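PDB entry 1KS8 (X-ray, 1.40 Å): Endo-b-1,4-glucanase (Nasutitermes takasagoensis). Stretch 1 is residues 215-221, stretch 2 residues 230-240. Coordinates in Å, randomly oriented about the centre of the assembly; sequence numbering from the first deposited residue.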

# COMPACT_ATOMS: atom_id res chain seq x y z
N LEU A 215 15.27 0.52 7.43
CA LEU A 215 16.63 0.26 6.97
C LEU A 215 16.85 -1.24 6.79
O LEU A 215 17.48 -1.68 5.82
CB LEU A 215 17.65 0.83 7.97
CG LEU A 215 17.68 2.36 8.05
CD1 LEU A 215 18.63 2.80 9.16
CD2 LEU A 215 18.12 2.94 6.72
N VAL A 216 16.31 -2.03 7.71
CA VAL A 216 16.44 -3.48 7.63
C VAL A 216 15.61 -4.01 6.47
O VAL A 216 16.05 -4.88 5.71
CB VAL A 216 15.96 -4.15 8.94
CG1 VAL A 216 16.15 -5.66 8.86
CG2 VAL A 216 16.71 -3.58 10.14
N TRP A 217 14.40 -3.48 6.34
CA TRP A 217 13.46 -3.86 5.28
C TRP A 217 14.09 -3.59 3.91
O TRP A 217 14.10 -4.47 3.04
CB TRP A 217 12.18 -3.04 5.47
CG TRP A 217 11.05 -3.21 4.47
CD1 TRP A 217 10.50 -2.21 3.71
CD2 TRP A 217 10.24 -4.37 4.25
NE1 TRP A 217 9.40 -2.68 3.05
CE2 TRP A 217 9.21 -4.00 3.36
CE3 TRP A 217 10.27 -5.69 4.73
CZ2 TRP A 217 8.22 -4.89 2.93
CZ3 TRP A 217 9.29 -6.58 4.30
CH2 TRP A 217 8.28 -6.18 3.41
N ALA A 218 14.63 -2.39 3.73
CA ALA A 218 15.27 -2.01 2.47
C ALA A 218 16.49 -2.88 2.17
O ALA A 218 16.67 -3.34 1.04
CB ALA A 218 15.68 -0.54 2.52
N ALA A 219 17.32 -3.12 3.19
CA ALA A 219 18.51 -3.93 3.01
C ALA A 219 18.13 -5.35 2.60
O ALA A 219 18.76 -5.94 1.72
CB ALA A 219 19.33 -3.96 4.29
N ALA A 220 17.10 -5.90 3.23
CA ALA A 220 16.65 -7.25 2.91
C ALA A 220 16.18 -7.34 1.47
O ALA A 220 16.52 -8.27 0.75
CB ALA A 220 15.54 -7.67 3.87
N TRP A 221 15.38 -6.36 1.04
CA TRP A 221 14.89 -6.36 -0.34
C TRP A 221 16.02 -6.20 -1.34
O TRP A 221 16.01 -6.83 -2.40
CB TRP A 221 13.84 -5.26 -0.53
CG TRP A 221 12.46 -5.73 -0.15
CD1 TRP A 221 11.75 -5.38 0.97
CD2 TRP A 221 11.66 -6.67 -0.86
NE1 TRP A 221 10.55 -6.05 0.99
CE2 TRP A 221 10.47 -6.86 -0.12
CE3 TRP A 221 11.83 -7.39 -2.05
CZ2 TRP A 221 9.46 -7.73 -0.53
CZ3 TRP A 221 10.82 -8.25 -2.46
CH2 TRP A 221 9.65 -8.41 -1.70
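Stretch 2, residues 230-240: TYLNTAESLYD

Stretch 2 is helical throughout, as i-to-i+4 backbone hydrogen bonds such as Ala-235 N to Tyr-231 O (2.8 Å) and Tyr-239 N to Ala-235 O (2.9 Å) attest, and it packs against the helix of stretch 1 in a nearly antiparallel sense. The N-to-C directions differ by 156° (signed crossing angle -156°), and the axes approach to 7.8 Å, a close spacing that agrees with the small side chains at the centre. The register is set by Val-216 and Ala-235, whose CA atoms lie 4.6 Å apart.

Leu-215 makes no contact within 4.5 Å. Val-216, with chi1 in the t well, spreads its two methyls over one turn of stretch 2: CG1 lies 3.5 Å from Ala-235 O and 4.1 Å from Tyr-239 CB, near the plane of the Tyr-239 ring at its edge, while CG2 is 3.8 Å from Leu-238 CB. Trp-217 points away and Ala-218 sideways; neither touches stretch 2. Ala-219 points toward it, its CB 3.6 Å from Ala-235 CB and 4.3 Å from Thr-234 CG2, and its O 3.4 Å from Tyr-231 CB. Ala-220 points away, yet its N remains 3.9 Å from Ala-235 CB. Trp-221 also points away. No hydrogen bond links the helices; the 335 Å² buried between them reflects mainly apolar packing.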

# COMPACT_ATOMS: atom_id res chain seq x y z
N THR A 230 26.51 -8.23 0.90
CA THR A 230 26.69 -7.04 1.73
C THR A 230 25.36 -6.54 2.30
O THR A 230 25.29 -6.11 3.45
CB THR A 230 27.35 -5.88 0.93
OG1 THR A 230 27.58 -4.78 1.81
CG2 THR A 230 26.44 -5.42 -0.20
N TYR A 231 24.30 -6.62 1.49
CA TYR A 231 22.99 -6.18 1.93
C TYR A 231 22.41 -7.10 3.00
O TYR A 231 21.76 -6.63 3.93
CB TYR A 231 22.04 -6.10 0.73
CG TYR A 231 22.34 -4.95 -0.20
CD1 TYR A 231 22.27 -3.63 0.24
CD2 TYR A 231 22.70 -5.18 -1.53
CE1 TYR A 231 22.54 -2.56 -0.62
CE2 TYR A 231 22.98 -4.12 -2.40
CZ TYR A 231 22.89 -2.82 -1.94
OH TYR A 231 23.15 -1.78 -2.80
N LEU A 232 22.64 -8.40 2.87
CA LEU A 232 22.15 -9.35 3.85
C LEU A 232 22.83 -9.11 5.19
O LEU A 232 22.19 -9.10 6.24
CB LEU A 232 22.40 -10.79 3.39
CG LEU A 232 21.97 -11.87 4.39
CD1 LEU A 232 20.48 -11.75 4.69
CD2 LEU A 232 22.30 -13.24 3.83
N ASN A 233 24.15 -8.93 5.15
CA ASN A 233 24.92 -8.69 6.36
C ASN A 233 24.43 -7.43 7.05
O ASN A 233 24.27 -7.40 8.27
CB ASN A 233 26.41 -8.56 6.02
CG ASN A 233 27.02 -9.87 5.56
OD1 ASN A 233 28.10 -9.90 4.98
ND2 ASN A 233 26.33 -10.97 5.84
N THR A 234 24.20 -6.38 6.27
CA THR A 234 23.71 -5.12 6.82
C THR A 234 22.32 -5.33 7.43
O THR A 234 22.05 -4.91 8.55
CB THR A 234 23.63 -4.03 5.74
OG1 THR A 234 24.96 -3.71 5.28
CG2 THR A 234 22.98 -2.77 6.28
N ALA A 235 21.44 -6.01 6.69
CA ALA A 235 20.09 -6.27 7.18
C ALA A 235 20.11 -6.98 8.53
O ALA A 235 19.44 -6.55 9.47
CB ALA A 235 19.32 -7.09 6.16
N GLU A 236 20.87 -8.06 8.62
CA GLU A 236 20.94 -8.83 9.85
C GLU A 236 21.67 -8.11 10.98
O GLU A 236 21.30 -8.24 12.14
CB GLU A 236 21.59 -10.20 9.59
CG GLU A 236 20.76 -11.07 8.65
CD GLU A 236 21.17 -12.53 8.70
OE1 GLU A 236 22.26 -12.87 8.20
OE2 GLU A 236 20.38 -13.33 9.24
N SER A 237 22.70 -7.34 10.64
CA SER A 237 23.44 -6.59 11.64
C SER A 237 22.53 -5.54 12.27
O SER A 237 22.49 -5.39 13.49
CB SER A 237 24.66 -5.92 11.02
OG SER A 237 25.62 -6.88 10.60
N LEU A 238 21.80 -4.81 11.43
CA LEU A 238 20.90 -3.77 11.93
C LEU A 238 19.72 -4.40 12.67
O LEU A 238 19.24 -3.84 13.66
CB LEU A 238 20.39 -2.90 10.77
CG LEU A 238 21.36 -1.86 10.20
CD1 LEU A 238 21.75 -0.88 11.29
CD2 LEU A 238 22.60 -2.51 9.63
N TYR A 239 19.26 -5.56 12.21
CA TYR A 239 18.15 -6.25 12.85
C TYR A 239 18.52 -6.53 14.31
O TYR A 239 17.72 -6.33 15.22
CB TYR A 239 17.84 -7.55 12.12
CG TYR A 239 16.67 -8.33 12.69
CD1 TYR A 239 16.81 -9.10 13.85
CD2 TYR A 239 15.42 -8.30 12.07
CE1 TYR A 239 15.73 -9.81 14.38
CE2 TYR A 239 14.33 -9.00 12.60
CZ TYR A 239 14.49 -9.75 13.75
OH TYR A 239 13.42 -10.44 14.28
N ASP A 240 19.75 -7.00 14.52
CA ASP A 240 20.22 -7.31 15.87
C ASP A 240 20.50 -6.04 16.66
O ASP A 240 20.13 -5.93 17.82
CB ASP A 240 21.50 -8.16 15.81
CG ASP A 240 21.27 -9.53 15.19
OD1 ASP A 240 20.13 -10.05 15.30
OD2 ASP A 240 22.22 -10.09 14.61